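Local coordinates for peptidyl tryptophan dihydroxylase (Pseudomonas putida, PDB 7CTQ), which is an FAD-dependent monooxygenase that dihydroxylates a peptidyl tryptophan, a step essential for biogenesis of the tryptophylquinone cofactor, at residues A150-R154 with E311-L315; V253-I258 with V288-L292; S280-Q284 with F305-I310. One frame throughout, in Å; residues are numbered along the deposited sequence.

How the contacts relate
The three contacts gather around helix 299-327, which supplies the second segment of contact 1 (E311-L315) and of contact 3 (F305-I310). Contact 2 instead uses the preceding helix, 285-294, against strand 257-259, the edge of the seven-stranded mixed sheet. Centres of contacts 1 and 3 lie about 12 Å apart, as do those of 2 and 3, while 1 and 2 are about 19 Å apart and do not touch. Along the chain, contacts 2 and 3 interleave and both nest inside the loop closed by contact 1. Contact 3 thus bridges the other two: L313 packs on S280, H306 on I258. Together they tie the consecutive helices 274-282, 285-294 and 299-327 to the sheets of the FAD-binding body.

Contact 1 of 3, residues A150-R154 with E311-L315; sequences ADRLR and EQLFL
R152 and L153 reach from a bulged edge strand to one face of helix 299-327. Residues E311-L315 are regular helix, with L315 N bonded to E311 O at 2.9 Å. The other segment is extended at D151, turns a corner at R152 (phi/psi -76/-42) and is extended again over L153-R154. R152 and L153 both face L248 of strand 247-249, a classic beta bulge at the margin of the small antiparallel sheet 153-154, 247-249, 265-266. The closest CA pair is R152 with E311, 8.7 Å. R152 leaves with chi1 t, an off-well chi2 of 141° and chi3 t, laying the edge of its guanidinium against the fully extended E311 (t, t): R152 NE donates to E311 OE2 at 3.0 Å and 163°, within a salt bridge. Water 1 adds a second link, accepting from R152 NH2 (2.6 Å) and donating to E311 OE2 (2.8 Å). L153, m,t, brings its CD1 up to two consecutive helix side chains, 3.9 Å from F314 CE2 (F314 chi1 t) and 4.1 Å from L315 CD2 (L315 m,t). R154 points away, its extended chain returning NH2 to D151 OD2 at 2.8 Å, with E157 as a further partner. An ion pair with a bridging water beside a small apolar patch implies a surface junction, held by charge at its exposed margin and by hydrophobic contact toward buried F314.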
loop_
_atom_site.group_PDB
_atom_site.type_symbol
_atom_site.label_atom_id
_atom_site.label_comp_id
_atom_site.label_asym_id
_atom_site.label_seq_id
_atom_site.Cartn_x
_atom_site.Cartn_y
_atom_site.Cartn_z
ATOM N N ALA A 150 -18.586 -1.054 0.113
ATOM C CA ALA A 150 -18.508 -2.386 0.701
ATOM C C ALA A 150 -17.075 -2.899 0.613
ATOM O O ALA A 150 -16.290 -2.478 -0.241
ATOM C CB ALA A 150 -19.467 -3.356 0.006
ATOM N N ASP A 151 -16.724 -3.794 1.528
ATOM C CA ASP A 151 -15.403 -4.402 1.554
ATOM C C ASP A 151 -15.434 -5.751 0.852
ATOM O O ASP A 151 -16.397 -6.513 0.992
ATOM C CB ASP A 151 -14.913 -4.586 2.990
ATOM C CG ASP A 151 -14.959 -3.298 3.793
ATOM O OD1 ASP A 151 -14.895 -2.198 3.186
ATOM O OD2 ASP A 151 -15.049 -3.401 5.031
ATOM N N ARG A 152 -14.379 -6.030 0.080
ATOM C CA ARG A 152 -14.141 -7.386 -0.410
ATOM C C ARG A 152 -13.595 -8.282 0.696
ATOM O O ARG A 152 -14.006 -9.438 0.822
ATOM C CB ARG A 152 -13.179 -7.355 -1.586
ATOM C CG ARG A 152 -12.936 -8.700 -2.219
ATOM C CD ARG A 152 -12.854 -8.553 -3.727
ATOM N NE ARG A 152 -12.815 -9.847 -4.419
ATOM C CZ ARG A 152 -13.882 -10.500 -4.872
ATOM N NH1 ARG A 152 -15.103 -9.997 -4.720
ATOM N NH2 ARG A 152 -13.725 -11.666 -5.481
ATOM N N LEU A 153 -12.664 -7.768 1.497
ATOM C CA LEU A 153 -12.167 -8.454 2.683
ATOM C C LEU A 153 -11.925 -7.434 3.780
ATOM O O LEU A 153 -11.572 -6.283 3.506
ATOM C CB LEU A 153 -10.854 -9.187 2.420
ATOM C CG LEU A 153 -10.967 -10.387 1.503
ATOM C CD1 LEU A 153 -9.574 -10.764 1.028
ATOM C CD2 LEU A 153 -11.641 -11.522 2.262
ATOM N N ARG A 154 -12.078 -7.881 5.023
ATOM C CA ARG A 154 -11.878 -7.029 6.186
ATOM C C ARG A 154 -11.266 -7.879 7.281
ATOM O O ARG A 154 -11.815 -8.927 7.629
ATOM C CB ARG A 154 -13.191 -6.406 6.657
ATOM C CG ARG A 154 -12.983 -5.230 7.593
ATOM C CD ARG A 154 -14.279 -4.514 7.937
ATOM N NE ARG A 154 -13.973 -3.364 8.782
ATOM C CZ ARG A 154 -13.831 -2.122 8.337
ATOM N NH1 ARG A 154 -13.524 -1.149 9.192
ATOM N NH2 ARG A 154 -14.022 -1.845 7.055
ATOM N N GLU A 311 -6.038 -7.359 -5.167
ATOM C CA GLU A 311 -6.339 -8.388 -4.179
ATOM C C GLU A 311 -5.089 -9.199 -3.834
ATOM O O GLU A 311 -4.811 -9.454 -2.652
ATOM C CB GLU A 311 -7.470 -9.285 -4.686
ATOM C CG GLU A 311 -7.736 -10.480 -3.776
ATOM C CD GLU A 311 -9.125 -11.077 -3.954
ATOM O OE1 GLU A 311 -9.429 -12.058 -3.248
ATOM O OE2 GLU A 311 -9.914 -10.570 -4.788
ATOM N N GLN A 312 -4.298 -9.581 -4.842
ATOM C CA GLN A 312 -3.083 -10.339 -4.545
ATOM C C GLN A 312 -2.079 -9.509 -3.736
ATOM O O GLN A 312 -1.446 -10.029 -2.802
ATOM C CB GLN A 312 -2.461 -10.865 -5.835
ATOM C CG GLN A 312 -3.313 -11.944 -6.484
ATOM C CD GLN A 312 -3.622 -13.111 -5.541
ATOM O OE1 GLN A 312 -4.785 -13.381 -5.210
ATOM N NE2 GLN A 312 -2.580 -13.788 -5.089
ATOM N N LEU A 313 -1.923 -8.217 -4.066
ATOM C CA LEU A 313 -1.075 -7.346 -3.251
ATOM C C LEU A 313 -1.560 -7.318 -1.802
ATOM O O LEU A 313 -0.778 -7.549 -0.870
ATOM C CB LEU A 313 -1.041 -5.919 -3.831
ATOM C CG LEU A 313 -0.261 -5.602 -5.117
ATOM C CD1 LEU A 313 -0.468 -4.138 -5.512
ATOM C CD2 LEU A 313 1.231 -5.887 -5.000
ATOM N N PHE A 314 -2.856 -7.048 -1.601
ATOM C CA PHE A 314 -3.440 -7.016 -0.260
ATOM C C PHE A 314 -3.110 -8.275 0.517
ATOM O O PHE A 314 -2.659 -8.219 1.666
ATOM C CB PHE A 314 -4.959 -6.851 -0.357
ATOM C CG PHE A 314 -5.678 -6.972 0.970
ATOM C CD1 PHE A 314 -5.749 -5.885 1.850
ATOM C CD2 PHE A 314 -6.296 -8.162 1.335
ATOM C CE1 PHE A 314 -6.421 -5.999 3.051
ATOM C CE2 PHE A 314 -6.959 -8.284 2.537
ATOM C CZ PHE A 314 -7.020 -7.204 3.402
ATOM N N LEU A 315 -3.335 -9.431 -0.101
ATOM C CA LEU A 315 -3.110 -10.683 0.603
ATOM C C LEU A 315 -1.637 -10.876 0.921
ATOM O O LEU A 315 -1.294 -11.388 2.000
ATOM C CB LEU A 315 -3.650 -11.853 -0.227
ATOM C CG LEU A 315 -5.179 -11.953 -0.255
ATOM C CD1 LEU A 315 -5.631 -13.069 -1.187
ATOM C CD2 LEU A 315 -5.747 -12.175 1.156
HETATM O O HOH W 1 -11.433 -12.836 -5.264
#

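Contact 2 of 3, residues V253-I258 with V288-L292; sequences VGQDWI and VINTL
V253, extended at -160/143 with chi1 p, directs CB at helix 285-294 and sets CG2 4.0 Å from CD1 of L292 (m,t) and 4.4 Å from V288 CG1. At G254 the chain begins a tight reversal, closed by G254 N to W257 O at 2.8 Å. G254 O lies 3.6 Å from L292 CD1. A CB here would fall 1.9 Å from W257 NE1, so glycine permits the indole (chi1 64°, chi2 -90°) to fold back over the turn. The CA-to-CB bond of Q255 (-64/-30) points away from the helix, but its CA lies 6.7 Å from that of L292, the nearest backbone pair. Water 2 joins the two main chains here, donating to Q255 O (2.9 Å) and L292 O (2.8 Å). D256, its CB away from the helix, forms a salt bridge with R119, and the strand begins at W257.

Strand 257-259 is the edge of the seven-stranded mixed sheet, parallel to 137-140, in what is consistent with a Rossmann-type FAD-binding domain. Helix 285-294 packs against this end of the sheet, where I289 also meets F137 and V139 of the neighbouring strand and T20 and L24 of helix 15-27.

The CA-to-CB bond of W257 points away from the helix, while W257 O comes 4.4 Å from L292 CD1. I258 (-154/143; t,t) points inward, its CA 7.7 Å from that of I289. I258 CD1 meets V288 CG1 at 3.9 Å, with V288 chi1 t, and I258 CG2 meets I289 CD1 at 3.8 Å, with I289 m,t.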
loop_
_atom_site.group_PDB
_atom_site.type_symbol
_atom_site.label_atom_id
_atom_site.label_comp_id
_atom_site.label_asym_id
_atom_site.label_seq_id
_atom_site.Cartn_x
_atom_site.Cartn_y
_atom_site.Cartn_z
ATOM N N VAL A 253 -12.342 -0.420 -9.577
ATOM C CA VAL A 253 -12.187 0.119 -10.927
ATOM C C VAL A 253 -13.526 0.035 -11.657
ATOM O O VAL A 253 -14.280 -0.928 -11.499
ATOM C CB VAL A 253 -11.055 -0.616 -11.691
ATOM C CG1 VAL A 253 -11.309 -2.121 -11.719
ATOM C CG2 VAL A 253 -10.880 -0.052 -13.095
ATOM N N GLY A 254 -13.806 1.057 -12.469
ATOM C CA GLY A 254 -15.013 1.148 -13.272
ATOM C C GLY A 254 -14.707 1.445 -14.728
ATOM O O GLY A 254 -13.546 1.384 -15.151
ATOM N N GLN A 255 -15.741 1.762 -15.511
ATOM C CA GLN A 255 -15.532 2.136 -16.907
ATOM C C GLN A 255 -14.733 3.427 -17.029
ATOM O O GLN A 255 -13.993 3.614 -18.002
ATOM C CB GLN A 255 -16.878 2.290 -17.612
ATOM C CG GLN A 255 -17.696 1.023 -17.635
ATOM C CD GLN A 255 -16.965 -0.111 -18.322
ATOM O OE1 GLN A 255 -16.591 -1.102 -17.688
ATOM N NE2 GLN A 255 -16.751 0.028 -19.632
ATOM N N ASP A 256 -14.855 4.314 -16.053
ATOM C CA ASP A 256 -14.227 5.624 -16.132
ATOM C C ASP A 256 -13.697 6.055 -14.778
ATOM O O ASP A 256 -13.648 7.252 -14.480
ATOM C CB ASP A 256 -15.196 6.687 -16.676
ATOM C CG ASP A 256 -16.500 6.773 -15.878
ATOM O OD1 ASP A 256 -16.559 6.285 -14.727
ATOM O OD2 ASP A 256 -17.477 7.352 -16.404
ATOM N N TRP A 257 -13.306 5.100 -13.938
ATOM C CA TRP A 257 -12.730 5.464 -12.652
ATOM C C TRP A 257 -11.857 4.328 -12.148
ATOM O O TRP A 257 -11.951 3.185 -12.607
ATOM C CB TRP A 257 -13.805 5.823 -11.618
ATOM C CG TRP A 257 -14.729 4.703 -11.234
ATOM C CD1 TRP A 257 -15.910 4.373 -11.836
ATOM C CD2 TRP A 257 -14.558 3.776 -10.149
ATOM N NE1 TRP A 257 -16.481 3.297 -11.195
ATOM C CE2 TRP A 257 -15.669 2.910 -10.160
ATOM C CE3 TRP A 257 -13.573 3.592 -9.179
ATOM C CZ2 TRP A 257 -15.820 1.877 -9.240
ATOM C CZ3 TRP A 257 -13.724 2.560 -8.264
ATOM C CH2 TRP A 257 -14.838 1.716 -8.304
ATOM N N ILE A 258 -11.015 4.660 -11.186
ATOM C CA ILE A 258 -10.132 3.674 -10.581
ATOM C C ILE A 258 -9.811 4.150 -9.176
ATOM O O ILE A 258 -9.698 5.353 -8.925
ATOM C CB ILE A 258 -8.864 3.457 -11.443
ATOM C CG1 ILE A 258 -8.150 2.165 -11.045
ATOM C CG2 ILE A 258 -7.883 4.658 -11.369
ATOM C CD1 ILE A 258 -6.961 1.877 -11.923
ATOM N N VAL A 288 -3.672 0.678 -16.743
ATOM C CA VAL A 288 -5.085 0.302 -16.716
ATOM C C VAL A 288 -5.924 1.458 -17.252
ATOM O O VAL A 288 -6.780 1.281 -18.130
ATOM C CB VAL A 288 -5.507 -0.120 -15.292
ATOM C CG1 VAL A 288 -7.028 -0.279 -15.189
ATOM C CG2 VAL A 288 -4.821 -1.462 -14.896
ATOM N N ILE A 289 -5.650 2.669 -16.757
ATOM C CA ILE A 289 -6.316 3.878 -17.254
ATOM C C ILE A 289 -6.087 4.037 -18.755
ATOM O O ILE A 289 -7.019 4.301 -19.524
ATOM C CB ILE A 289 -5.818 5.097 -16.458
ATOM C CG1 ILE A 289 -6.168 4.907 -14.981
ATOM C CG2 ILE A 289 -6.394 6.429 -17.002
ATOM C CD1 ILE A 289 -5.500 5.885 -14.041
ATOM N N ASN A 290 -4.835 3.872 -19.191
ATOM C CA ASN A 290 -4.504 3.982 -20.607
ATOM C C ASN A 290 -5.346 3.027 -21.448
ATOM O O ASN A 290 -5.818 3.389 -22.539
ATOM C CB ASN A 290 -3.004 3.715 -20.798
ATOM C CG ASN A 290 -2.548 3.929 -22.220
ATOM O OD1 ASN A 290 -2.760 4.999 -22.800
ATOM N ND2 ASN A 290 -1.918 2.906 -22.801
ATOM N N THR A 291 -5.576 1.813 -20.942
ATOM C CA THR A 291 -6.457 0.889 -21.641
ATOM C C THR A 291 -7.896 1.385 -21.609
ATOM O O THR A 291 -8.592 1.350 -22.628
ATOM C CB THR A 291 -6.355 -0.511 -21.035
ATOM O OG1 THR A 291 -4.969 -0.845 -20.845
ATOM C CG2 THR A 291 -7.013 -1.550 -21.974
ATOM N N LEU A 292 -8.342 1.885 -20.460
ATOM C CA LEU A 292 -9.730 2.293 -20.333
ATOM C C LEU A 292 -10.056 3.436 -21.291
ATOM O O LEU A 292 -11.202 3.556 -21.748
ATOM C CB LEU A 292 -10.019 2.689 -18.882
ATOM C CG LEU A 292 -10.100 1.520 -17.879
ATOM C CD1 LEU A 292 -10.284 2.023 -16.468
ATOM C CD2 LEU A 292 -11.221 0.546 -18.230
HETATM O O HOH W 2 -13.597 2.595 -20.704
#

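Contact 3 of 3, residues S280-Q284 with F305-I310; sequences SSALQ and FHQQRI
This is a partly buried, largely polar contact in which an arginine of helix 299-327 binds the main-chain carbonyl of S280 directly and that of S281 through a water, at the junction of helices 274-282 and 285-294, with the side chain of S281 about 6 Å from FAD. The segments run in opposite senses: S281 CA faces I310 CA at 6.1 Å, Q284 CA faces H306 CA at 7.9 Å. Residues 305-310 are regular helix. Q284 (-107/12) occupies the N-cap position of helix 285-294. R309 extends through t,t,t (chi4 80°), so that NH2 donates to S280 O at 2.7 Å. Water 3 accepts from R309 NE (2.7 Å) and Q284 N (2.8 Å), and donates to S280 O (3.3 Å) and, weakly, S281 O (2.8 Å). Q284, m,t, sets OE1 over one guanidinium face of R309, 3.5 Å from its CD, and at the ring edge of F305, 3.3 Å from CZ. S281 CB packs on I310 CD1 at 3.7 Å, while S281 OG bonds to S278 O and G261 N; H306 NE2 bonds to R259 O. The guanidinium thus has a carbonyl acceptor at its edge and Q284 OE1 as an electrostatic, not hydrogen-bonding, contact over one face.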
loop_
_atom_site.group_PDB
_atom_site.type_symbol
_atom_site.label_atom_id
_atom_site.label_comp_id
_atom_site.label_asym_id
_atom_site.label_seq_id
_atom_site.Cartn_x
_atom_site.Cartn_y
_atom_site.Cartn_z
ATOM N N SER A 280 2.809 0.389 -4.589
ATOM C CA SER A 280 2.635 -0.839 -5.368
ATOM C C SER A 280 1.252 -0.912 -5.998
ATOM O O SER A 280 1.091 -1.426 -7.114
ATOM C CB SER A 280 2.856 -2.063 -4.479
ATOM O OG SER A 280 4.179 -2.065 -3.975
ATOM N N SER A 281 0.235 -0.424 -5.283
ATOM C CA SER A 281 -1.124 -0.504 -5.795
ATOM C C SER A 281 -1.334 0.460 -6.953
ATOM O O SER A 281 -2.203 0.225 -7.796
ATOM C CB SER A 281 -2.120 -0.220 -4.672
ATOM O OG SER A 281 -2.108 1.156 -4.324
ATOM N N ALA A 282 -0.537 1.532 -7.023
ATOM C CA ALA A 282 -0.655 2.517 -8.091
ATOM C C ALA A 282 0.301 2.264 -9.244
ATOM O O ALA A 282 0.168 2.909 -10.292
ATOM C CB ALA A 282 -0.416 3.931 -7.537
ATOM N N LEU A 283 1.237 1.323 -9.085
ATOM C CA LEU A 283 2.314 1.153 -10.055
ATOM C C LEU A 283 1.776 0.889 -11.457
ATOM O O LEU A 283 2.256 1.474 -12.432
ATOM C CB LEU A 283 3.237 0.012 -9.616
ATOM C CG LEU A 283 4.429 -0.292 -10.535
ATOM C CD1 LEU A 283 5.495 0.803 -10.439
ATOM C CD2 LEU A 283 5.034 -1.687 -10.277
ATOM N N GLN A 284 0.784 0.014 -11.586
ATOM C CA GLN A 284 0.237 -0.288 -12.900
ATOM C C GLN A 284 -1.142 0.326 -13.114
ATOM O O GLN A 284 -1.813 0.004 -14.098
ATOM C CB GLN A 284 0.243 -1.805 -13.121
ATOM C CG GLN A 284 1.695 -2.298 -13.184
ATOM C CD GLN A 284 1.862 -3.810 -13.108
ATOM O OE1 GLN A 284 0.892 -4.562 -13.034
ATOM N NE2 GLN A 284 3.115 -4.261 -13.149
ATOM N N PHE A 305 -7.761 -6.957 -14.558
ATOM C CA PHE A 305 -6.337 -6.849 -14.266
ATOM C C PHE A 305 -6.100 -6.070 -12.972
ATOM O O PHE A 305 -5.316 -6.495 -12.111
ATOM C CB PHE A 305 -5.602 -6.194 -15.444
ATOM C CG PHE A 305 -4.118 -6.178 -15.273
ATOM C CD1 PHE A 305 -3.493 -5.126 -14.609
ATOM C CD2 PHE A 305 -3.346 -7.233 -15.740
ATOM C CE1 PHE A 305 -2.120 -5.123 -14.404
ATOM C CE2 PHE A 305 -1.963 -7.233 -15.558
ATOM C CZ PHE A 305 -1.351 -6.180 -14.878
ATOM N N HIS A 306 -6.785 -4.940 -12.802
ATOM C CA HIS A 306 -6.558 -4.124 -11.613
ATOM C C HIS A 306 -7.104 -4.790 -10.349
ATOM O O HIS A 306 -6.424 -4.825 -9.320
ATOM C CB HIS A 306 -7.177 -2.732 -11.788
ATOM C CG HIS A 306 -6.769 -1.762 -10.724
ATOM N ND1 HIS A 306 -5.455 -1.398 -10.515
ATOM C CD2 HIS A 306 -7.499 -1.087 -9.802
ATOM C CE1 HIS A 306 -5.394 -0.544 -9.505
ATOM N NE2 HIS A 306 -6.623 -0.332 -9.063
ATOM N N GLN A 307 -8.341 -5.297 -10.405
ATOM C CA GLN A 307 -8.933 -5.946 -9.237
ATOM C C GLN A 307 -8.045 -7.073 -8.732
ATOM O O GLN A 307 -7.718 -7.142 -7.544
ATOM C CB GLN A 307 -10.312 -6.506 -9.579
ATOM C CG GLN A 307 -11.429 -5.506 -9.656
ATOM C CD GLN A 307 -12.531 -5.987 -10.573
ATOM O OE1 GLN A 307 -12.933 -7.150 -10.522
ATOM N NE2 GLN A 307 -12.988 -5.108 -11.454
ATOM N N GLN A 308 -7.657 -7.975 -9.629
ATOM C CA GLN A 308 -6.911 -9.155 -9.210
ATOM C C GLN A 308 -5.511 -8.801 -8.716
ATOM O O GLN A 308 -5.023 -9.406 -7.752
ATOM C CB GLN A 308 -6.868 -10.155 -10.363
ATOM C CG GLN A 308 -8.270 -10.629 -10.745
ATOM C CD GLN A 308 -8.238 -11.707 -11.805
ATOM O OE1 GLN A 308 -7.404 -11.678 -12.700
ATOM N NE2 GLN A 308 -9.133 -12.677 -11.694
ATOM N N ARG A 309 -4.851 -7.824 -9.342
ATOM C CA ARG A 309 -3.574 -7.353 -8.810
ATOM C C ARG A 309 -3.744 -6.789 -7.401
ATOM O O ARG A 309 -2.994 -7.145 -6.481
ATOM C CB ARG A 309 -2.955 -6.301 -9.742
ATOM C CG ARG A 309 -1.735 -5.584 -9.125
ATOM C CD ARG A 309 -1.002 -4.654 -10.112
ATOM N NE ARG A 309 0.021 -3.842 -9.440
ATOM C CZ ARG A 309 1.232 -4.296 -9.114
ATOM N NH1 ARG A 309 1.572 -5.548 -9.397
ATOM N NH2 ARG A 309 2.107 -3.503 -8.507
ATOM N N ILE A 310 -4.735 -5.907 -7.211
ATOM C CA ILE A 310 -4.950 -5.293 -5.900
ATOM C C ILE A 310 -5.214 -6.359 -4.841
ATOM O O ILE A 310 -4.694 -6.288 -3.722
ATOM C CB ILE A 310 -6.107 -4.273 -5.966
ATOM C CG1 ILE A 310 -5.737 -3.064 -6.835
ATOM C CG2 ILE A 310 -6.501 -3.825 -4.581
ATOM C CD1 ILE A 310 -4.428 -2.422 -6.466
HETATM O O HOH W 3 -0.891 -1.320 -9.739
#